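Local coordinates for branched-chain alpha-ketoacid decarboxylase (Lactococcus lactis, PDB 2VBF), which probably decarboxylates branched-chain and aromatic alpha-keto acids to aldehydes, with thiamine diphosphate and a magnesium ion as cofactors, at residues L92-F95 / G96-E99; Y167-D170 / R171-Q175; K283-E286 / I287-N291; E330-F334 / N335-E339; Y482-E485 / R486-G490. One frame throughout, in Å; residues are numbered along the deposited sequence. Where two conformers were deposited one is given.

Contact 1. Residues L92-F95 / G96-E99. With TPP (thiamine diphosphate), chain D.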
# COMPACT_ATOMS: atom_id res chain seq x y z
N LEU A 92 -11.78 8.31 1.21
CA LEU A 92 -12.13 7.98 2.58
C LEU A 92 -11.47 6.67 2.98
O LEU A 92 -11.61 5.66 2.27
CB LEU A 92 -13.65 7.83 2.70
CG LEU A 92 -14.24 7.38 4.04
CD1 LEU A 92 -13.95 8.37 5.16
CD2 LEU A 92 -15.75 7.09 3.90
N THR A 93 -10.79 6.66 4.12
CA THR A 93 -10.18 5.43 4.64
C THR A 93 -10.55 5.25 6.09
O THR A 93 -11.19 6.13 6.69
CB THR A 93 -8.64 5.47 4.50
OG1 THR A 93 -8.13 6.57 5.27
CG2 THR A 93 -8.23 5.62 3.05
N THR A 94 -10.15 4.12 6.66
CA THR A 94 -10.33 3.86 8.07
C THR A 94 -8.98 4.04 8.80
O THR A 94 -7.91 3.83 8.23
CB THR A 94 -10.95 2.48 8.28
OG1 THR A 94 -11.53 2.38 9.59
CG2 THR A 94 -9.91 1.39 8.03
N PHE A 95 -9.08 4.47 10.05
CA PHE A 95 -7.95 4.69 10.95
C PHE A 95 -6.87 3.60 10.89
O PHE A 95 -7.19 2.40 10.89
CB PHE A 95 -8.50 4.76 12.38
CG PHE A 95 -7.52 5.25 13.38
CD1 PHE A 95 -7.23 6.60 13.46
CD2 PHE A 95 -6.91 4.39 14.27
CE1 PHE A 95 -6.33 7.07 14.39
CE2 PHE A 95 -6.00 4.86 15.21
CZ PHE A 95 -5.71 6.21 15.26
N GLY A 96 -5.61 4.03 10.85
CA GLY A 96 -4.47 3.13 10.89
C GLY A 96 -4.26 2.32 9.62
O GLY A 96 -3.44 2.67 8.76
N VAL A 97 -5.01 1.24 9.49
CA VAL A 97 -4.81 0.30 8.38
C VAL A 97 -5.19 0.88 7.00
O VAL A 97 -4.52 0.61 6.00
CB VAL A 97 -5.56 -1.03 8.60
CG1 VAL A 97 -5.09 -1.72 9.87
CG2 VAL A 97 -7.09 -0.80 8.64
N GLY A 98 -6.24 1.70 6.95
CA GLY A 98 -6.65 2.33 5.70
C GLY A 98 -5.71 3.45 5.32
O GLY A 98 -5.11 3.48 4.22
N GLU A 99 -5.54 4.40 6.24
CA GLU A 99 -4.69 5.54 5.97
C GLU A 99 -3.23 5.16 5.67
O GLU A 99 -2.63 5.70 4.73
CB GLU A 99 -4.77 6.58 7.09
CG GLU A 99 -4.31 6.11 8.44
CD GLU A 99 -4.43 7.18 9.51
OE1 GLU A 99 -4.99 6.87 10.59
OE2 GLU A 99 -3.95 8.32 9.26
N1' TPP D . -9.32 -1.87 5.13
C2' TPP D . -8.26 -2.54 5.70
CM2 TPP D . -6.90 -2.45 5.08
N3' TPP D . -8.48 -3.27 6.84
C4' TPP D . -9.73 -3.36 7.41
N4' TPP D . -9.85 -4.06 8.53
C5' TPP D . -10.82 -2.69 6.82
C6' TPP D . -10.59 -1.95 5.66
C7' TPP D . -12.23 -2.79 7.42
N3 TPP D . -12.80 -4.14 7.30
C2 TPP D . -12.78 -5.13 8.28
S1 TPP D . -13.49 -6.53 7.89
C5 TPP D . -13.88 -5.92 6.45
C4 TPP D . -13.47 -4.61 6.22
CM4 TPP D . -13.72 -3.81 4.96
C6 TPP D . -14.66 -6.82 5.52
C7 TPP D . -13.91 -8.08 5.09
O7 TPP D . -14.77 -8.72 4.17
PA TPP D . -14.58 -10.25 3.71
O1A TPP D . -13.09 -10.44 3.47
O2A TPP D . -15.41 -10.45 2.46
O3A TPP D . -15.01 -11.11 4.98
PB TPP D . -16.47 -11.74 5.33
O1B TPP D . -16.86 -11.15 6.65
O2B TPP D . -16.28 -13.23 5.40
O3B TPP D . -17.41 -11.39 4.20
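Phe95 and Glu99 run side by side and point the same way, with the carboxylate plane turned 63° from the ring, and Glu99 OE1 comes to 3.7 Å from Phe95 CD1 obliquely. Glu99 CG stands between its own N and carbonyl carbon (chi1 62°) and the chain runs extended beyond, bringing OE1 to Gly96 N, which donates to its anti lone pair at 2.9 Å, almost straight (176°). Glu99 OE2 is held by the hydroxyl of Tyr184, fixing both ends of the carboxylate. Thr94 and Val97 are also aligned, their CG2 atoms 3.6 Å apart. Val97 CG2 approaches N3' of thiamine diphosphate at 3.4 Å, a cofactor hydrogen-bonded mainly by the second subunit. The turn between these pairs joins strand 89-94 to helix 97-111, the first connection of a beta-alpha-beta unit completed by strand 116-122. Thr94 O takes Glu99 N at 3.1 Å and, weakly, Gly98 N, so the strand end leads into the first helical turn. Thr93 rests its CB 3.7 Å from Gly98 C, while its OG1 bonds to Glu118. A CB on Gly98 would fall 3.0 Å from Thr93 CB, so a side chain there would clash with the strand.

Contact 2. Residues Y167-D170 / R171-Q175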
# COMPACT_ATOMS: atom_id res chain seq x y z
N TYR A 167 -14.73 25.11 11.65
CA TYR A 167 -13.56 25.96 11.42
C TYR A 167 -12.36 25.16 10.89
O TYR A 167 -11.66 25.61 9.98
CB TYR A 167 -13.11 26.72 12.68
CG TYR A 167 -11.71 27.27 12.46
CD1 TYR A 167 -11.51 28.42 11.70
CD2 TYR A 167 -10.58 26.59 12.93
CE1 TYR A 167 -10.23 28.91 11.45
CE2 TYR A 167 -9.30 27.08 12.69
CZ TYR A 167 -9.13 28.23 11.95
OH TYR A 167 -7.87 28.71 11.72
N GLU A 168 -12.15 23.97 11.46
CA GLU A 168 -11.04 23.11 11.05
C GLU A 168 -11.20 22.58 9.63
O GLU A 168 -10.24 22.57 8.84
CB GLU A 168 -10.87 21.95 12.04
CG GLU A 168 -10.22 22.38 13.36
CD GLU A 168 -8.77 22.80 13.19
OE1 GLU A 168 -7.90 21.92 13.05
OE2 GLU A 168 -8.50 24.02 13.21
N ILE A 169 -12.40 22.16 9.28
CA ILE A 169 -12.69 21.76 7.90
C ILE A 169 -12.38 22.91 6.95
O ILE A 169 -11.70 22.73 5.94
CB ILE A 169 -14.15 21.31 7.73
CG1 ILE A 169 -14.35 19.95 8.39
CG2 ILE A 169 -14.56 21.29 6.26
CD1 ILE A 169 -15.80 19.54 8.56
N ASP A 170 -12.86 24.10 7.29
CA ASP A 170 -12.65 25.26 6.45
C ASP A 170 -11.17 25.64 6.38
O ASP A 170 -10.69 25.99 5.31
CB ASP A 170 -13.51 26.41 6.96
CG ASP A 170 -14.98 26.21 6.65
OD1 ASP A 170 -15.34 25.19 6.03
OD2 ASP A 170 -15.80 27.09 7.01
N ARG A 171 -10.46 25.50 7.49
CA ARG A 171 -9.04 25.81 7.54
C ARG A 171 -8.28 24.91 6.59
O ARG A 171 -7.49 25.38 5.78
CB ARG A 171 -8.48 25.64 8.95
CG ARG A 171 -6.96 25.92 9.03
CD ARG A 171 -6.42 25.76 10.43
NE ARG A 171 -6.44 24.38 10.94
CZ ARG A 171 -5.57 23.44 10.60
NH1 ARG A 171 -4.62 23.68 9.71
NH2 ARG A 171 -5.67 22.24 11.15
N VAL A 172 -8.51 23.60 6.69
CA VAL A 172 -7.71 22.67 5.88
C VAL A 172 -8.09 22.75 4.40
O VAL A 172 -7.22 22.71 3.54
CB VAL A 172 -7.75 21.22 6.44
CG1 VAL A 172 -7.38 21.19 7.93
CG2 VAL A 172 -9.12 20.58 6.20
N LEU A 173 -9.38 22.89 4.08
CA LEU A 173 -9.81 23.00 2.69
C LEU A 173 -9.42 24.34 2.07
O LEU A 173 -9.17 24.42 0.87
CB LEU A 173 -11.31 22.74 2.55
CG LEU A 173 -11.79 21.35 2.97
CD1 LEU A 173 -13.29 21.21 2.79
CD2 LEU A 173 -11.07 20.25 2.20
N SER A 174 -9.36 25.39 2.89
CA SER A 174 -8.83 26.67 2.43
C SER A 174 -7.35 26.51 2.07
O SER A 174 -6.90 27.06 1.06
CB SER A 174 -9.02 27.75 3.50
OG SER A 174 -10.40 28.10 3.60
N GLN A 175 -6.61 25.74 2.87
CA GLN A 175 -5.21 25.41 2.54
C GLN A 175 -5.12 24.58 1.26
O GLN A 175 -4.22 24.79 0.45
CB GLN A 175 -4.51 24.71 3.70
CG GLN A 175 -2.98 24.76 3.63
CD GLN A 175 -2.39 26.16 3.83
OE1 GLN A 175 -3.11 27.15 4.08
NE2 GLN A 175 -1.07 26.24 3.77
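Arg171 grips Glu168 side-on, one nitrogen to each carboxylate oxygen. Arg171 NH2 lies 2.9 Å from Glu168 OE1, which it meets on the syn side but well out of the carboxylate plane, and Arg171 NE lies 3.1 Å from Glu168 OE2, which it reaches from above that plane. Both oxygens stay close to the guanidinium plane, although the two flat groups are turned 37° against each other. CG of Arg171 sits anti to the backbone N (chi1 179°), and a bend at chi3 swings the guanidinium back toward the carboxylate. In one of its two modelled conformers Tyr167 flanks this arginine, Arg171 CB lying over one ring face toward the rim, a packing less certain than the salt bridge. With an alanine in place of the arginine, Glu168 would probably be left without its charge partner and Arg157 O without one of its donors. On another side of the helix, Ile169 CG2 and Leu173 CD1 touch at 3.7 Å. Asp170 O accepts both Ser174 N and Ser174 OG, the latter at 2.7 Å, from opposite faces of its plane. Farther out, Thr158 OG1 also bonds Glu168 OE1 and Arg157 O takes Arg171 NH2, while Asp170 reaches Arg34 and Tyr30. The pair is thus an i to i+3 salt bridge on helix 165-179, the crossover helix of the beta-alpha-beta unit between strands 156-159 and 183-188.

Contact 3. Residues K283-E286 / I287-N291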
# COMPACT_ATOMS: atom_id res chain seq x y z
N LYS A 283 19.62 17.31 -22.56
CA LYS A 283 20.39 16.89 -23.74
C LYS A 283 19.69 15.83 -24.59
O LYS A 283 20.06 15.63 -25.74
CB LYS A 283 21.80 16.41 -23.34
CG LYS A 283 21.89 14.98 -22.84
CD LYS A 283 23.31 14.63 -22.43
CE LYS A 283 23.44 13.16 -22.08
NZ LYS A 283 24.86 12.81 -21.73
N LEU A 284 18.66 15.17 -24.03
CA LEU A 284 17.87 14.19 -24.77
C LEU A 284 16.74 14.81 -25.61
O LEU A 284 15.98 14.08 -26.25
CB LEU A 284 17.28 13.15 -23.81
CG LEU A 284 18.28 12.38 -22.93
CD1 LEU A 284 17.54 11.34 -22.09
CD2 LEU A 284 19.36 11.73 -23.75
N SER A 285 16.63 16.13 -25.60
CA SER A 285 15.66 16.84 -26.43
C SER A 285 15.97 16.66 -27.91
O SER A 285 17.12 16.47 -28.29
CB SER A 285 15.67 18.34 -26.13
OG SER A 285 15.50 18.62 -24.77
N GLU A 286 14.93 16.73 -28.73
CA GLU A 286 15.13 16.87 -30.17
C GLU A 286 16.04 18.08 -30.40
O GLU A 286 15.91 19.10 -29.71
CB GLU A 286 13.79 17.02 -30.88
CG GLU A 286 13.85 16.99 -32.39
CD GLU A 286 14.08 18.36 -33.00
OE1 GLU A 286 13.41 19.33 -32.56
OE2 GLU A 286 14.92 18.45 -33.93
N ILE A 287 16.97 17.97 -31.35
CA ILE A 287 18.04 18.96 -31.52
C ILE A 287 17.54 20.39 -31.82
O ILE A 287 17.99 21.35 -31.17
CB ILE A 287 19.10 18.48 -32.58
CG1 ILE A 287 20.33 19.39 -32.58
CG2 ILE A 287 18.49 18.34 -33.97
CD1 ILE A 287 21.13 19.31 -31.32
N SER A 288 16.61 20.56 -32.76
CA SER A 288 16.10 21.91 -33.04
C SER A 288 15.41 22.53 -31.82
O SER A 288 15.57 23.71 -31.56
CB SER A 288 15.19 21.95 -34.26
OG SER A 288 13.93 21.36 -34.01
N LEU A 289 14.64 21.72 -31.08
CA LEU A 289 14.00 22.19 -29.85
C LEU A 289 15.03 22.62 -28.79
O LEU A 289 14.95 23.71 -28.23
CB LEU A 289 13.08 21.10 -29.28
CG LEU A 289 12.21 21.52 -28.09
CD1 LEU A 289 10.92 20.71 -28.03
CD2 LEU A 289 12.98 21.39 -26.81
N LYS A 290 16.00 21.75 -28.54
CA LYS A 290 17.10 22.02 -27.63
C LYS A 290 17.79 23.35 -27.96
O LYS A 290 17.95 24.21 -27.11
CB LYS A 290 18.12 20.89 -27.72
CG LYS A 290 19.14 20.92 -26.63
CD LYS A 290 19.82 19.57 -26.51
CE LYS A 290 21.09 19.45 -27.32
NZ LYS A 290 21.17 20.34 -28.49
N ASN A 291 18.17 23.51 -29.22
CA ASN A 291 18.84 24.73 -29.65
C ASN A 291 17.99 25.99 -29.46
O ASN A 291 18.52 27.04 -29.09
CB ASN A 291 19.24 24.61 -31.12
CG ASN A 291 20.34 23.58 -31.35
OD1 ASN A 291 21.05 23.17 -30.42
ND2 ASN A 291 20.48 23.16 -32.61
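Glu286 folds its side chain back over the start of helix 287-295 and takes three donors there, acting as the N-cap. Its CG lies anti to the backbone N (chi1 -173°), and a sharp bend at chi2 (-88°) then turns the carboxylate onto the first helical turn. Glu286 OE2 receives Ser288 N at 2.9 Å and Glu286 OE1 receives Leu289 N at 3.1 Å, both from above the carboxylate plane. Ser288 OG adds a short bond of 2.5 Å to Glu286 OE1, on its syn lone pair. The serine hydroxyl gets there because it stands between its own N and carbonyl carbon (chi1 73°). An alanine here would remove that third donor, and the Glu286 carboxylate would probably be freer to turn about its remaining backbone bonds. Beyond the cap, Lys290 N bonds Glu286 O at 2.9 Å, opening the regular helical pattern. Ser285 CB packs 3.9 Å from Lys290 CB, while its OG bonds Gly282 O. The lysine chain is bent at both chi3 and chi4, and Lys290 CD rests 3.9 Å from Lys283 CA. This turn follows strand 276-279, at one margin of the mixed sheet, and its helix leads on to strand 298-302 of the same sheet. Leu284 packs against helix 556-568, and the loop residue Ile363 touches Glu286, Ser288 and Leu289.

Contact 4. Residues E330-F334 / N335-E339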
# COMPACT_ATOMS: atom_id res chain seq x y z
N GLU A 330 7.54 30.22 -4.66
CA GLU A 330 8.43 31.36 -4.85
C GLU A 330 8.58 31.71 -6.32
O GLU A 330 8.18 30.95 -7.20
CB GLU A 330 9.81 31.10 -4.23
CG GLU A 330 10.65 30.09 -4.96
CD GLU A 330 12.03 29.89 -4.36
OE1 GLU A 330 12.28 30.26 -3.19
OE2 GLU A 330 12.88 29.33 -5.08
N GLY A 331 9.13 32.90 -6.56
CA GLY A 331 9.45 33.36 -7.90
C GLY A 331 10.90 33.81 -7.90
O GLY A 331 11.44 34.15 -6.84
N ILE A 332 11.54 33.76 -9.07
CA ILE A 332 12.91 34.24 -9.23
C ILE A 332 12.90 35.17 -10.44
O ILE A 332 12.69 34.72 -11.57
CB ILE A 332 13.94 33.11 -9.48
CG1 ILE A 332 13.74 31.93 -8.53
CG2 ILE A 332 15.37 33.66 -9.34
CD1 ILE A 332 14.14 32.18 -7.13
N ILE A 333 13.09 36.46 -10.18
CA ILE A 333 13.01 37.50 -11.21
C ILE A 333 14.44 37.92 -11.52
O ILE A 333 15.03 38.72 -10.80
CB ILE A 333 12.21 38.75 -10.75
CG1 ILE A 333 10.86 38.35 -10.15
CG2 ILE A 333 12.00 39.71 -11.91
CD1 ILE A 333 10.95 37.93 -8.73
N PHE A 334 15.01 37.34 -12.58
CA PHE A 334 16.40 37.60 -12.93
C PHE A 334 17.28 37.52 -11.68
O PHE A 334 18.00 38.47 -11.33
CB PHE A 334 16.53 38.96 -13.63
CG PHE A 334 15.67 39.09 -14.85
CD1 PHE A 334 15.85 38.23 -15.92
CD2 PHE A 334 14.66 40.04 -14.92
CE1 PHE A 334 15.05 38.32 -17.06
CE2 PHE A 334 13.86 40.13 -16.05
CZ PHE A 334 14.06 39.27 -17.12
N ASN A 335 17.18 36.38 -10.99
CA ASN A 335 17.99 36.03 -9.81
C ASN A 335 17.53 36.60 -8.48
O ASN A 335 18.03 36.18 -7.45
CB ASN A 335 19.47 36.41 -9.97
CG ASN A 335 20.11 35.79 -11.20
OD1 ASN A 335 20.08 34.57 -11.37
ND2 ASN A 335 20.67 36.63 -12.06
N LYS A 336 16.56 37.51 -8.50
CA LYS A 336 16.01 38.06 -7.26
C LYS A 336 14.87 37.15 -6.79
O LYS A 336 13.85 37.04 -7.46
CB LYS A 336 15.48 39.48 -7.47
CG LYS A 336 14.98 40.17 -6.20
CD LYS A 336 13.82 41.13 -6.48
CE LYS A 336 13.24 41.70 -5.19
NZ LYS A 336 11.85 42.21 -5.38
N VAL A 337 15.05 36.51 -5.64
CA VAL A 337 14.04 35.61 -5.09
C VAL A 337 12.93 36.43 -4.45
O VAL A 337 13.21 37.37 -3.68
CB VAL A 337 14.61 34.62 -4.05
CG1 VAL A 337 13.51 33.74 -3.48
CG2 VAL A 337 15.71 33.78 -4.66
N VAL A 338 11.69 36.09 -4.76
CA VAL A 338 10.52 36.72 -4.14
C VAL A 338 9.57 35.63 -3.66
O VAL A 338 9.49 34.55 -4.24
CB VAL A 338 9.78 37.66 -5.12
CG1 VAL A 338 10.70 38.78 -5.58
CG2 VAL A 338 9.25 36.89 -6.33
N GLU A 339 8.86 35.92 -2.57
CA GLU A 339 7.88 34.99 -2.01
C GLU A 339 6.48 35.62 -1.82
O GLU A 339 5.50 34.90 -1.70
CB GLU A 339 8.39 34.43 -0.68
CG GLU A 339 9.69 33.63 -0.78
CD GLU A 339 10.10 32.97 0.53
OE1 GLU A 339 9.49 33.26 1.58
OE2 GLU A 339 11.05 32.15 0.52
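Gly331 and Val338 face each other as an antiparallel hydrogen-bonded pair: Gly331 N reaches Val338 O at 2.9 Å, and Val338 N donates back to Gly331 O over the same length. Ile333 and Lys336 form the next such pair, with Ile333 N also 2.9 Å from Lys336 O. In the return bond Lys336 N stands 65° out of the carbonyl plane of Ile333 O. Between these pairs Ile332 and Val337 are non-hydrogen-bonded partners, and Ile332 CA to Lys336 O, 3.4 Å, is a CA-H...O contact. Together they make a beta hairpin closed by a type I' turn, with Phe334 and Asn335 at its positive-phi corners; strand 331-333 pairs with strand 323-326, and strand 336-338 is outermost in the mixed sheet of this chain. Among the apolar contacts, Ile332 CG1 stands anti to its carbonyl carbon (chi1 -45°), bringing CD1 within 3.3 Å of Val337 CG2, the two side chains pointing the same way on one face. Ile333 and Val338 share the other face, beside helix 212-227, but the placing of Ile333 CD1 is doubtful. At the polar ends, Asn335 ND2 bonds Asn321 OD1 near the turn, whereas Glu330 OE1 sits 4.3 Å from the like-charged Glu339 OE2.

Contact 5. Residues Y482-E485 / R486-G490. With TPP (thiamine diphosphate), chain F.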
# COMPACT_ATOMS: atom_id res chain seq x y z
N TYR A 482 10.49 -6.38 -16.25
CA TYR A 482 10.78 -4.97 -15.98
C TYR A 482 11.84 -4.45 -16.94
O TYR A 482 13.04 -4.41 -16.61
CB TYR A 482 11.29 -4.75 -14.54
CG TYR A 482 10.43 -5.20 -13.37
CD1 TYR A 482 9.04 -5.02 -13.34
CD2 TYR A 482 11.03 -5.75 -12.24
CE1 TYR A 482 8.29 -5.38 -12.22
CE2 TYR A 482 10.29 -6.13 -11.12
CZ TYR A 482 8.92 -5.95 -11.12
OH TYR A 482 8.17 -6.32 -10.02
N THR A 483 11.42 -4.05 -18.13
CA THR A 483 12.36 -3.65 -19.18
C THR A 483 13.12 -2.38 -18.82
O THR A 483 14.32 -2.30 -19.03
CB THR A 483 11.66 -3.54 -20.55
OG1 THR A 483 11.42 -4.87 -21.05
CG2 THR A 483 12.53 -2.78 -21.56
N VAL A 484 12.45 -1.38 -18.26
CA VAL A 484 13.16 -0.18 -17.81
C VAL A 484 14.27 -0.54 -16.80
O VAL A 484 15.37 0.00 -16.88
CB VAL A 484 12.23 0.90 -17.24
CG1 VAL A 484 11.30 0.33 -16.20
CG2 VAL A 484 13.04 2.08 -16.67
N GLU A 485 13.99 -1.48 -15.90
CA GLU A 485 15.01 -1.91 -14.93
C GLU A 485 16.17 -2.63 -15.61
O GLU A 485 17.35 -2.38 -15.28
CB GLU A 485 14.40 -2.80 -13.84
CG GLU A 485 13.26 -2.14 -13.03
CD GLU A 485 13.70 -0.97 -12.19
OE1 GLU A 485 13.81 -1.14 -10.95
OE2 GLU A 485 13.92 0.14 -12.75
N ARG A 486 15.85 -3.49 -16.58
CA ARG A 486 16.88 -4.19 -17.36
C ARG A 486 17.81 -3.21 -18.07
O ARG A 486 19.01 -3.46 -18.19
CB ARG A 486 16.23 -5.09 -18.41
CG ARG A 486 15.39 -6.24 -17.86
CD ARG A 486 14.86 -7.07 -19.02
NE ARG A 486 13.78 -7.97 -18.66
CZ ARG A 486 13.95 -9.17 -18.10
NH1 ARG A 486 15.17 -9.60 -17.81
NH2 ARG A 486 12.89 -9.92 -17.82
N GLU A 487 17.26 -2.10 -18.53
CA GLU A 487 18.03 -1.03 -19.19
C GLU A 487 18.96 -0.27 -18.25
O GLU A 487 20.01 0.22 -18.68
CB GLU A 487 17.07 -0.03 -19.86
CG GLU A 487 16.28 -0.60 -21.02
CD GLU A 487 17.15 -0.89 -22.24
OE1 GLU A 487 18.06 -0.09 -22.53
OE2 GLU A 487 16.92 -1.92 -22.90
N ILE A 488 18.58 -0.16 -16.98
CA ILE A 488 19.41 0.54 -15.98
C ILE A 488 20.50 -0.40 -15.46
O ILE A 488 21.68 -0.04 -15.46
CB ILE A 488 18.54 1.07 -14.79
CG1 ILE A 488 17.50 2.07 -15.29
CG2 ILE A 488 19.41 1.71 -13.72
CD1 ILE A 488 16.47 2.51 -14.24
N HIS A 489 20.09 -1.60 -15.05
CA HIS A 489 21.00 -2.54 -14.39
C HIS A 489 20.48 -3.97 -14.37
O HIS A 489 19.32 -4.22 -14.04
CB HIS A 489 21.22 -2.10 -12.95
CG HIS A 489 22.32 -2.84 -12.26
ND1 HIS A 489 23.64 -2.45 -12.35
CD2 HIS A 489 22.30 -3.94 -11.47
CE1 HIS A 489 24.39 -3.28 -11.65
NE2 HIS A 489 23.60 -4.19 -11.10
N GLY A 490 21.35 -4.93 -14.71
CA GLY A 490 21.03 -6.36 -14.60
C GLY A 490 20.03 -6.88 -15.61
O GLY A 490 19.03 -7.49 -15.25
N1' TPP F . 8.15 0.08 -6.81
C2' TPP F . 7.35 1.18 -6.93
CM2 TPP F . 6.12 1.30 -6.08
N3' TPP F . 7.70 2.17 -7.83
C4' TPP F . 8.84 2.06 -8.60
N4' TPP F . 9.13 3.03 -9.43
C5' TPP F . 9.64 0.92 -8.49
C6' TPP F . 9.29 -0.07 -7.59
C7' TPP F . 10.88 0.75 -9.35
N3 TPP F . 10.56 0.57 -10.76
C2 TPP F . 10.56 1.56 -11.73
S1 TPP F . 10.18 1.08 -13.23
C5 TPP F . 10.04 -0.44 -12.70
C4 TPP F . 10.27 -0.62 -11.34
CM4 TPP F . 10.21 -1.93 -10.61
C6 TPP F . 9.69 -1.51 -13.72
C7 TPP F . 8.37 -1.31 -14.44
O7 TPP F . 8.22 -2.40 -15.31
PA TPP F . 7.04 -2.49 -16.37
O1A TPP F . 5.75 -1.92 -15.81
O2A TPP F . 6.89 -3.94 -16.79
O3A TPP F . 7.54 -1.48 -17.53
PB TPP F . 8.46 -1.83 -18.82
O1B TPP F . 9.68 -0.96 -18.70
O2B TPP F . 7.65 -1.40 -20.02
O3B TPP F . 8.79 -3.29 -18.87
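Tyr482, the N-cap residue, and the three after it pass their carbonyls to successive N-H groups of one short helix: Tyr482 O takes Arg486 N at 3.0 Å, and Glu485 O takes His489 N at 2.9 Å in a bond of 174°. Two N-H groups of the first turn serve the cofactor. Thr483 N donates to O3B of thiamine diphosphate at 2.8 Å and Val484 N to its O1B at 2.8 Å, so the helix start, with its partial positive charge, probably steadies the terminal phosphate. One face of the Tyr482 ring receives the thiazolium methyl, CM4 standing 4.0 Å above its centre. Glu485 sets its carboxylate over a face of the thiazolium, CD 3.6 Å from cofactor C4, because the chain is bent at chi2 (-66°). Its OE2 also touches Ile488 CD1 at 3.8 Å, the two side chains pointing the same way. Val484 CG2 meets Ile488 CD1 more loosely, at 4.2 Å. Arg486 runs extended, CG passing beside Tyr482 O, and its guanidinium bonds Asp497, Asp480 O and Pro491 O. His489 NE2 reaches Asp56 of the second subunit, whose Pro47 and Gly48 pack on Tyr482 and Glu485, placing the pocket at the subunit interface. Asp452, Asn479 and Gly481 bind the magnesium ion next to this helix, which follows the GDG...NN diphosphate-binding motif of thiamine diphosphate enzymes.

How the contacts relate
Contacts 1 and 5 are the buried ones, and both touch the second subunit and thiamine diphosphate, but different copies of it: contact 1 packs a valine against one pyrimidine, contact 5 donates backbone N-H groups to another diphosphate. Their centres lie about 34 Å apart within the chain. Contact 2 belongs with the parallel sheet of contact 1, at about 20 Å between centres, and is only partly buried; its salt bridge lies beside strand 156-159, and Ile169 and Leu173 pack toward helix 27-37. Contacts 3 and 4, also partly buried, lie in the same central domain, their centres about 27 Å apart. Only contact 4 is part of its mixed sheet, closing a hairpin by backbone pairing, whereas contact 3 caps a helix with a glutamate.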